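Local atomic coordinates of hypothetical protein PG1100 (Porphyromonas gingivalis, PDB entry 1ZBS), a protein that is of unknown function but may be an ATP-dependent N-acetylglucosamine kinase of the ASKHA superfamily. Residues Met1-Trp14 with Lys56-Ala68. Numbering follows the deposited sequence.
Sequences MILIGDSGSTKTDW and KASSIRAVYFYGA
Lys56 lays its aliphatic chain across the selenium of Met1, a selenomethionine, with Lys56 CB 3.9 Å from SE, just before Met1 leads into strand 2-7 of an ASKHA (actin-like ATPase) domain. Strands 2-7 and 62-67 run side by side, 8° from parallel, in a five-stranded sheet of order 3-2-1-4-5. Ser59 packs its CB on Met1 CG and SE; Ser59 O accepts a hydrogen bond from Met1 N, and Arg61 N gives one to Met1 O. Ile60 CG2 packs on Leu3 CB (4.0 Å). From Leu3 onward the backbone alternates: Leu3 N to Ala62 O, Leu3 O to Tyr64 N, Gly5 N to Tyr64 O, Gly5 O to Tyr66 N. Tyr64 presents its ring edge to Ile2 CG2, on the face covered by helix 271-280, and stacks with His278. On the other face Phe65 extends with CG anti to the backbone N (chi1 -172°), carrying the ring across Gly5, whose O lies over one ring face, and CZ to 3.4 Å from Ser7 CB. Trp14 meets Phe65 obliquely, planes 51° apart, CH2 3.6 Å from CD2. Tyr66 sets CB against Asp6 OD1, while its hydroxyl is hydrogen-bonded to Arg103 NH2 and His278 NE2. The pair thus positions the turn Gly8-Thr10, consistent with the phosphate-binding hairpin of ASKHA kinases. Ser7 N bonds to Tyr66 O (2.6 Å), and a longer bond joins Ala68 N to Ser7 O (3.3 Å).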
HETATM    1  N   MSE A   1      26.919   3.015  35.292  1.00 51.57           N
HETATM    2  CA  MSE A   1      26.833   2.932  33.811  1.00 50.33           C
HETATM    3  C   MSE A   1      25.404   3.130  33.324  1.00 47.19           C
HETATM    4  O   MSE A   1      24.458   3.113  34.116  1.00 44.78           O
HETATM    5  CB  MSE A   1      27.399   1.591  33.317  1.00 55.98           C
HETATM    6  CG  MSE A   1      26.941   0.362  34.093  1.00 63.56           C
HETATM    7 SE   MSE A   1      27.956  -1.245  33.629  1.00 73.82          SE
HETATM    8  CE  MSE A   1      29.562  -0.894  34.664  1.00 73.28           C
ATOM      9  N   ILE A   2      25.253   3.332  32.019  1.00 44.29           N
ATOM     10  CA  ILE A   2      23.940   3.565  31.433  1.00 41.46           C
ATOM     11  C   ILE A   2      23.509   2.520  30.415  1.00 39.67           C
ATOM     12  O   ILE A   2      24.334   1.787  29.865  1.00 38.75           O
ATOM     13  CB  ILE A   2      23.880   4.951  30.749  1.00 40.24           C
ATOM     14  CG1 ILE A   2      24.916   5.019  29.620  1.00 38.19           C
ATOM     15  CG2 ILE A   2      24.127   6.044  31.778  1.00 39.95           C
ATOM     16  CD1 ILE A   2      24.853   6.292  28.792  1.00 35.76           C
ATOM     17  N   LEU A   3      22.203   2.463  30.178  1.00 38.99           N
ATOM     18  CA  LEU A   3      21.611   1.532  29.218  1.00 38.95           C
ATOM     19  C   LEU A   3      20.956   2.327  28.092  1.00 37.78           C
ATOM     20  O   LEU A   3      20.055   3.134  28.322  1.00 37.85           O
ATOM     21  CB  LEU A   3      20.558   0.647  29.901  1.00 37.01           C
ATOM     22  CG  LEU A   3      19.859  -0.359  28.975  1.00 36.72           C
ATOM     23  CD1 LEU A   3      20.903  -1.314  28.396  1.00 36.45           C
ATOM     24  CD2 LEU A   3      18.779  -1.137  29.734  1.00 33.08           C
ATOM     25  N   ILE A   4      21.413   2.105  26.871  1.00 37.34           N
ATOM     26  CA  ILE A   4      20.845   2.819  25.740  1.00 37.57           C
ATOM     27  C   ILE A   4      20.159   1.857  24.778  1.00 37.92           C
ATOM     28  O   ILE A   4      20.733   0.842  24.367  1.00 34.52           O
ATOM     29  CB  ILE A   4      21.919   3.624  24.971  1.00 36.16           C
ATOM     30  CG1 ILE A   4      22.624   4.601  25.920  1.00 34.79           C
ATOM     31  CG2 ILE A   4      21.259   4.402  23.837  1.00 37.34           C
ATOM     32  CD1 ILE A   4      23.768   5.353  25.289  1.00 33.38           C
ATOM     33  N   GLY A   5      18.922   2.188  24.429  1.00 39.30           N
ATOM     34  CA  GLY A   5      18.162   1.352  23.525  1.00 40.75           C
ATOM     35  C   GLY A   5      17.609   2.121  22.347  1.00 41.73           C
ATOM     36  O   GLY A   5      17.065   3.214  22.506  1.00 41.07           O
ATOM     37  N   ASP A   6      17.761   1.542  21.162  1.00 42.94           N
ATOM     38  CA  ASP A   6      17.271   2.142  19.934  1.00 44.45           C
ATOM     39  C   ASP A   6      16.409   1.106  19.224  1.00 45.35           C
ATOM     40  O   ASP A   6      16.926   0.150  18.647  1.00 43.79           O
ATOM     41  CB  ASP A   6      18.440   2.544  19.041  1.00 44.75           C
ATOM     42  CG  ASP A   6      18.025   3.497  17.946  1.00 47.30           C
ATOM     43  OD1 ASP A   6      17.607   4.629  18.275  1.00 48.44           O
ATOM     44  OD2 ASP A   6      18.111   3.119  16.758  1.00 49.95           O
ATOM     45  N   SER A   7      15.094   1.302  19.275  1.00 47.53           N
ATOM     46  CA  SER A   7      14.152   0.375  18.660  1.00 50.13           C
ATOM     47  C   SER A   7      13.571   0.855  17.338  1.00 51.61           C
ATOM     48  O   SER A   7      13.112   1.990  17.217  1.00 50.41           O
ATOM     49  CB  SER A   7      13.003   0.073  19.628  1.00 50.13           C
ATOM     50  OG  SER A   7      12.058  -0.813  19.043  1.00 50.53           O
ATOM     51  N   GLY A   8      13.591  -0.035  16.353  1.00 54.32           N
ATOM     52  CA  GLY A   8      13.052   0.277  15.044  1.00 58.23           C
ATOM     53  C   GLY A   8      11.918  -0.676  14.722  1.00 60.75           C
ATOM     54  O   GLY A   8      11.500  -1.468  15.572  1.00 61.44           O
ATOM     55  N   SER A   9      11.417  -0.603  13.495  1.00 62.09           N
ATOM     56  CA  SER A   9      10.327  -1.466  13.057  1.00 62.84           C
ATOM     57  C   SER A   9      10.866  -2.808  12.572  1.00 63.06           C
ATOM     58  O   SER A   9      10.530  -3.267  11.478  1.00 63.76           O
ATOM     59  CB  SER A   9       9.526  -0.777  11.943  1.00 64.48           C
ATOM     60  OG  SER A   9      10.381  -0.251  10.938  1.00 67.25           O
ATOM     61  N   THR A  10      11.708  -3.423  13.401  1.00 62.87           N
ATOM     62  CA  THR A  10      12.319  -4.717  13.105  1.00 61.63           C
ATOM     63  C   THR A  10      12.944  -5.304  14.370  1.00 61.58           C
ATOM     64  O   THR A  10      12.476  -6.323  14.888  1.00 62.83           O
ATOM     65  CB  THR A  10      13.412  -4.593  12.012  1.00 61.70           C
ATOM     66  OG1 THR A  10      12.790  -4.340  10.744  1.00 62.72           O
ATOM     67  CG2 THR A  10      14.239  -5.873  11.922  1.00 61.54           C
ATOM     68  N   LYS A  11      13.995  -4.655  14.867  1.00 58.62           N
ATOM     69  CA  LYS A  11      14.683  -5.112  16.074  1.00 56.15           C
ATOM     70  C   LYS A  11      15.036  -3.939  17.001  1.00 55.26           C
ATOM     71  O   LYS A  11      14.852  -2.773  16.646  1.00 56.37           O
ATOM     72  CB  LYS A  11      15.964  -5.869  15.694  1.00 55.23           C
ATOM     73  CG  LYS A  11      17.231  -5.001  15.595  1.00 52.60           C
ATOM     74  CD  LYS A  11      17.213  -4.013  14.429  1.00 53.23           C
ATOM     75  CE  LYS A  11      17.633  -4.676  13.103  1.00 56.46           C
ATOM     76  NZ  LYS A  11      17.663  -3.681  11.957  1.00 55.42           N
ATOM     77  N   THR A  12      15.537  -4.255  18.190  1.00 55.07           N
ATOM     78  CA  THR A  12      15.925  -3.223  19.144  1.00 52.92           C
ATOM     79  C   THR A  12      17.397  -3.382  19.490  1.00 52.24           C
ATOM     80  O   THR A  12      17.822  -4.453  19.912  1.00 52.34           O
ATOM     81  CB  THR A  12      15.114  -3.316  20.437  1.00 51.33           C
ATOM     82  OG1 THR A  12      13.723  -3.409  20.121  1.00 53.43           O
ATOM     83  CG2 THR A  12      15.354  -2.083  21.298  1.00 50.90           C
ATOM     84  N   ASP A  13      18.176  -2.322  19.303  1.00 50.98           N
ATOM     85  CA  ASP A  13      19.601  -2.377  19.603  1.00 49.88           C
ATOM     86  C   ASP A  13      19.895  -1.788  20.984  1.00 48.10           C
ATOM     87  O   ASP A  13      19.513  -0.657  21.282  1.00 48.18           O
ATOM     88  CB  ASP A  13      20.392  -1.621  18.536  1.00 50.57           C
ATOM     89  CG  ASP A  13      21.875  -1.920  18.596  1.00 52.59           C
ATOM     90  OD1 ASP A  13      22.628  -1.374  17.760  1.00 53.43           O
ATOM     91  OD2 ASP A  13      22.285  -2.705  19.480  1.00 51.44           O
ATOM     92  N   TRP A  14      20.574  -2.565  21.822  1.00 47.27           N
ATOM     93  CA  TRP A  14      20.913  -2.130  23.170  1.00 44.97           C
ATOM     94  C   TRP A  14      22.418  -1.983  23.384  1.00 46.88           C
ATOM     95  O   TRP A  14      23.229  -2.631  22.709  1.00 46.96           O
ATOM     96  CB  TRP A  14      20.386  -3.123  24.212  1.00 41.53           C
ATOM     97  CG  TRP A  14      18.903  -3.220  24.319  1.00 39.24           C
ATOM     98  CD1 TRP A  14      18.091  -4.111  23.683  1.00 38.13           C
ATOM     99  CD2 TRP A  14      18.048  -2.411  25.136  1.00 38.08           C
ATOM    100  NE1 TRP A  14      16.779  -3.913  24.059  1.00 36.66           N
ATOM    101  CE2 TRP A  14      16.725  -2.873  24.950  1.00 37.66           C
ATOM    102  CE3 TRP A  14      18.272  -1.342  26.010  1.00 37.54           C
ATOM    103  CZ2 TRP A  14      15.631  -2.303  25.605  1.00 37.14           C
ATOM    104  CZ3 TRP A  14      17.180  -0.771  26.665  1.00 37.84           C
ATOM    105  CH2 TRP A  14      15.876  -1.255  26.456  1.00 37.92           C
ATOM    106  N   LYS A  56      25.238  -6.675  35.320  1.00 48.61           N
ATOM    107  CA  LYS A  56      25.475  -5.322  35.788  1.00 46.70           C
ATOM    108  C   LYS A  56      24.134  -4.631  35.839  1.00 46.05           C
ATOM    109  O   LYS A  56      24.042  -3.420  35.647  1.00 45.67           O
ATOM    110  CB  LYS A  56      26.395  -4.576  34.838  1.00 47.23           C
ATOM    111  CG  LYS A  56      25.918  -4.625  33.419  1.00 43.29           C
ATOM    112  CD  LYS A  56      26.729  -5.613  32.645  1.00 44.04           C
ATOM    113  CE  LYS A  56      28.099  -5.050  32.331  1.00 45.02           C
ATOM    114  NZ  LYS A  56      28.731  -5.970  31.329  1.00 48.97           N
ATOM    115  N   ALA A  57      23.094  -5.414  36.094  1.00 46.36           N
ATOM    116  CA  ALA A  57      21.745  -4.879  36.171  1.00 46.77           C
ATOM    117  C   ALA A  57      21.618  -3.873  37.306  1.00 46.77           C
ATOM    118  O   ALA A  57      20.738  -3.016  37.291  1.00 45.68           O
ATOM    119  CB  ALA A  57      20.749  -6.014  36.366  1.00 45.86           C
ATOM    120  N   SER A  58      22.501  -3.980  38.292  1.00 47.86           N
ATOM    121  CA  SER A  58      22.464  -3.077  39.436  1.00 49.77           C
ATOM    122  C   SER A  58      23.391  -1.876  39.236  1.00 50.17           C
ATOM    123  O   SER A  58      23.371  -0.916  40.012  1.00 49.79           O
ATOM    124  CB  SER A  58      22.838  -3.847  40.704  1.00 50.14           C
ATOM    125  OG  SER A  58      24.002  -4.620  40.499  1.00 50.89           O
ATOM    126  N   SER A  59      24.193  -1.947  38.177  1.00 51.50           N
ATOM    127  CA  SER A  59      25.132  -0.891  37.822  1.00 51.39           C
ATOM    128  C   SER A  59      24.450   0.132  36.912  1.00 51.30           C
ATOM    129  O   SER A  59      25.017   1.185  36.617  1.00 51.49           O
ATOM    130  CB  SER A  59      26.343  -1.484  37.095  1.00 53.16           C
ATOM    131  OG  SER A  59      26.978  -2.489  37.873  1.00 55.27           O
ATOM    132  N   ILE A  60      23.237  -0.183  36.463  1.00 50.18           N
ATOM    133  CA  ILE A  60      22.497   0.719  35.591  1.00 48.78           C
ATOM    134  C   ILE A  60      21.901   1.861  36.393  1.00 46.98           C
ATOM    135  O   ILE A  60      20.897   1.691  37.085  1.00 45.89           O
ATOM    136  CB  ILE A  60      21.361  -0.003  34.862  1.00 49.39           C
ATOM    137  CG1 ILE A  60      21.912  -1.190  34.080  1.00 49.85           C
ATOM    138  CG2 ILE A  60      20.656   0.973  33.929  1.00 50.18           C
ATOM    139  CD1 ILE A  60      22.974  -0.829  33.070  1.00 50.71           C
ATOM    140  N   ARG A  61      22.523   3.029  36.278  1.00 45.15           N
ATOM    141  CA  ARG A  61      22.093   4.217  37.007  1.00 45.15           C
ATOM    142  C   ARG A  61      21.090   5.054  36.215  1.00 44.89           C
ATOM    143  O   ARG A  61      20.431   5.946  36.758  1.00 44.41           O
ATOM    144  CB  ARG A  61      23.323   5.055  37.366  1.00 44.75           C
ATOM    145  CG  ARG A  61      24.316   4.332  38.278  1.00 45.48           C
ATOM    146  CD  ARG A  61      24.004   4.579  39.751  1.00 45.55           C
ATOM    147  NE  ARG A  61      22.670   4.116  40.116  1.00 46.01           N
ATOM    148  CZ  ARG A  61      22.297   2.842  40.102  1.00 47.81           C
ATOM    149  NH1 ARG A  61      21.060   2.509  40.451  1.00 48.34           N
ATOM    150  NH2 ARG A  61      23.163   1.899  39.749  1.00 49.00           N
ATOM    151  N   ALA A  62      20.983   4.759  34.925  1.00 42.27           N
ATOM    152  CA  ALA A  62      20.061   5.463  34.050  1.00 40.51           C
ATOM    153  C   ALA A  62      19.889   4.676  32.764  1.00 38.99           C
ATOM    154  O   ALA A  62      20.763   3.899  32.371  1.00 36.52           O
ATOM    155  CB  ALA A  62      20.576   6.873  33.740  1.00 39.62           C
ATOM    156  N   VAL A  63      18.740   4.878  32.131  1.00 38.89           N
ATOM    157  CA  VAL A  63      18.390   4.217  30.879  1.00 39.19           C
ATOM    158  C   VAL A  63      17.723   5.226  29.942  1.00 38.75           C
ATOM    159  O   VAL A  63      16.861   6.010  30.355  1.00 37.06           O
ATOM    160  CB  VAL A  63      17.442   3.001  31.130  1.00 41.30           C
ATOM    161  CG1 VAL A  63      16.492   3.308  32.262  1.00 42.91           C
ATOM    162  CG2 VAL A  63      16.647   2.686  29.868  1.00 40.55           C
ATOM    163  N   TYR A  64      18.154   5.200  28.683  1.00 39.26           N
ATOM    164  CA  TYR A  64      17.636   6.086  27.643  1.00 40.65           C
ATOM    165  C   TYR A  64      17.165   5.225  26.467  1.00 39.76           C
ATOM    166  O   TYR A  64      17.960   4.550  25.803  1.00 37.72           O
ATOM    167  CB  TYR A  64      18.720   7.066  27.166  1.00 40.17           C
ATOM    168  CG  TYR A  64      19.369   7.866  28.272  1.00 40.80           C
ATOM    169  CD1 TYR A  64      20.566   7.449  28.854  1.00 41.49           C
ATOM    170  CD2 TYR A  64      18.793   9.051  28.731  1.00 41.10           C
ATOM    171  CE1 TYR A  64      21.180   8.196  29.865  1.00 41.84           C
ATOM    172  CE2 TYR A  64      19.392   9.803  29.738  1.00 41.97           C
ATOM    173  CZ  TYR A  64      20.589   9.374  30.301  1.00 42.59           C
ATOM    174  OH  TYR A  64      21.195  10.134  31.282  1.00 42.81           O
ATOM    175  N   PHE A  65      15.860   5.253  26.229  1.00 40.58           N
ATOM    176  CA  PHE A  65      15.251   4.469  25.170  1.00 40.17           C
ATOM    177  C   PHE A  65      14.730   5.337  24.038  1.00 39.14           C
ATOM    178  O   PHE A  65      14.087   6.360  24.264  1.00 37.62           O
ATOM    179  CB  PHE A  65      14.113   3.625  25.750  1.00 41.94           C
ATOM    180  CG  PHE A  65      13.538   2.641  24.781  1.00 42.65           C
ATOM    181  CD1 PHE A  65      12.513   3.013  23.915  1.00 43.03           C
ATOM    182  CD2 PHE A  65      14.048   1.347  24.712  1.00 43.38           C
ATOM    183  CE1 PHE A  65      12.005   2.109  22.990  1.00 44.31           C
ATOM    184  CE2 PHE A  65      13.550   0.432  23.791  1.00 44.91           C
ATOM    185  CZ  PHE A  65      12.526   0.812  22.928  1.00 46.14           C
ATOM    186  N   TYR A  66      15.029   4.915  22.818  1.00 39.83           N
ATOM    187  CA  TYR A  66      14.596   5.613  21.620  1.00 42.62           C
ATOM    188  C   TYR A  66      13.942   4.584  20.710  1.00 45.23           C
ATOM    189  O   TYR A  66      14.553   3.567  20.372  1.00 44.60           O
ATOM    190  CB  TYR A  66      15.799   6.234  20.916  1.00 41.70           C
ATOM    191  CG  TYR A  66      16.475   7.324  21.711  1.00 40.66           C
ATOM    192  CD1 TYR A  66      15.886   8.579  21.842  1.00 40.12           C
ATOM    193  CD2 TYR A  66      17.708   7.101  22.334  1.00 40.03           C
ATOM    194  CE1 TYR A  66      16.504   9.592  22.568  1.00 39.76           C
ATOM    195  CE2 TYR A  66      18.336   8.109  23.065  1.00 39.82           C
ATOM    196  CZ  TYR A  66      17.725   9.355  23.175  1.00 39.19           C
ATOM    197  OH  TYR A  66      18.333  10.362  23.880  1.00 38.29           O
ATOM    198  N   GLY A  67      12.699   4.836  20.316  1.00 46.92           N
ATOM    199  CA  GLY A  67      12.013   3.896  19.444  1.00 50.49           C
ATOM    200  C   GLY A  67      10.796   4.469  18.751  1.00 51.90           C
ATOM    201  O   GLY A  67      10.140   5.372  19.275  1.00 51.95           O
ATOM    202  N   ALA A  68      10.491   3.946  17.569  1.00 53.58           N
ATOM    203  CA  ALA A  68       9.333   4.408  16.815  1.00 55.24           C
ATOM    204  C   ALA A  68       8.067   3.965  17.544  1.00 56.31           C
ATOM    205  O   ALA A  68       7.934   2.798  17.907  1.00 57.09           O
ATOM    206  CB  ALA A  68       9.357   3.828  15.405  1.00 55.63           C
TER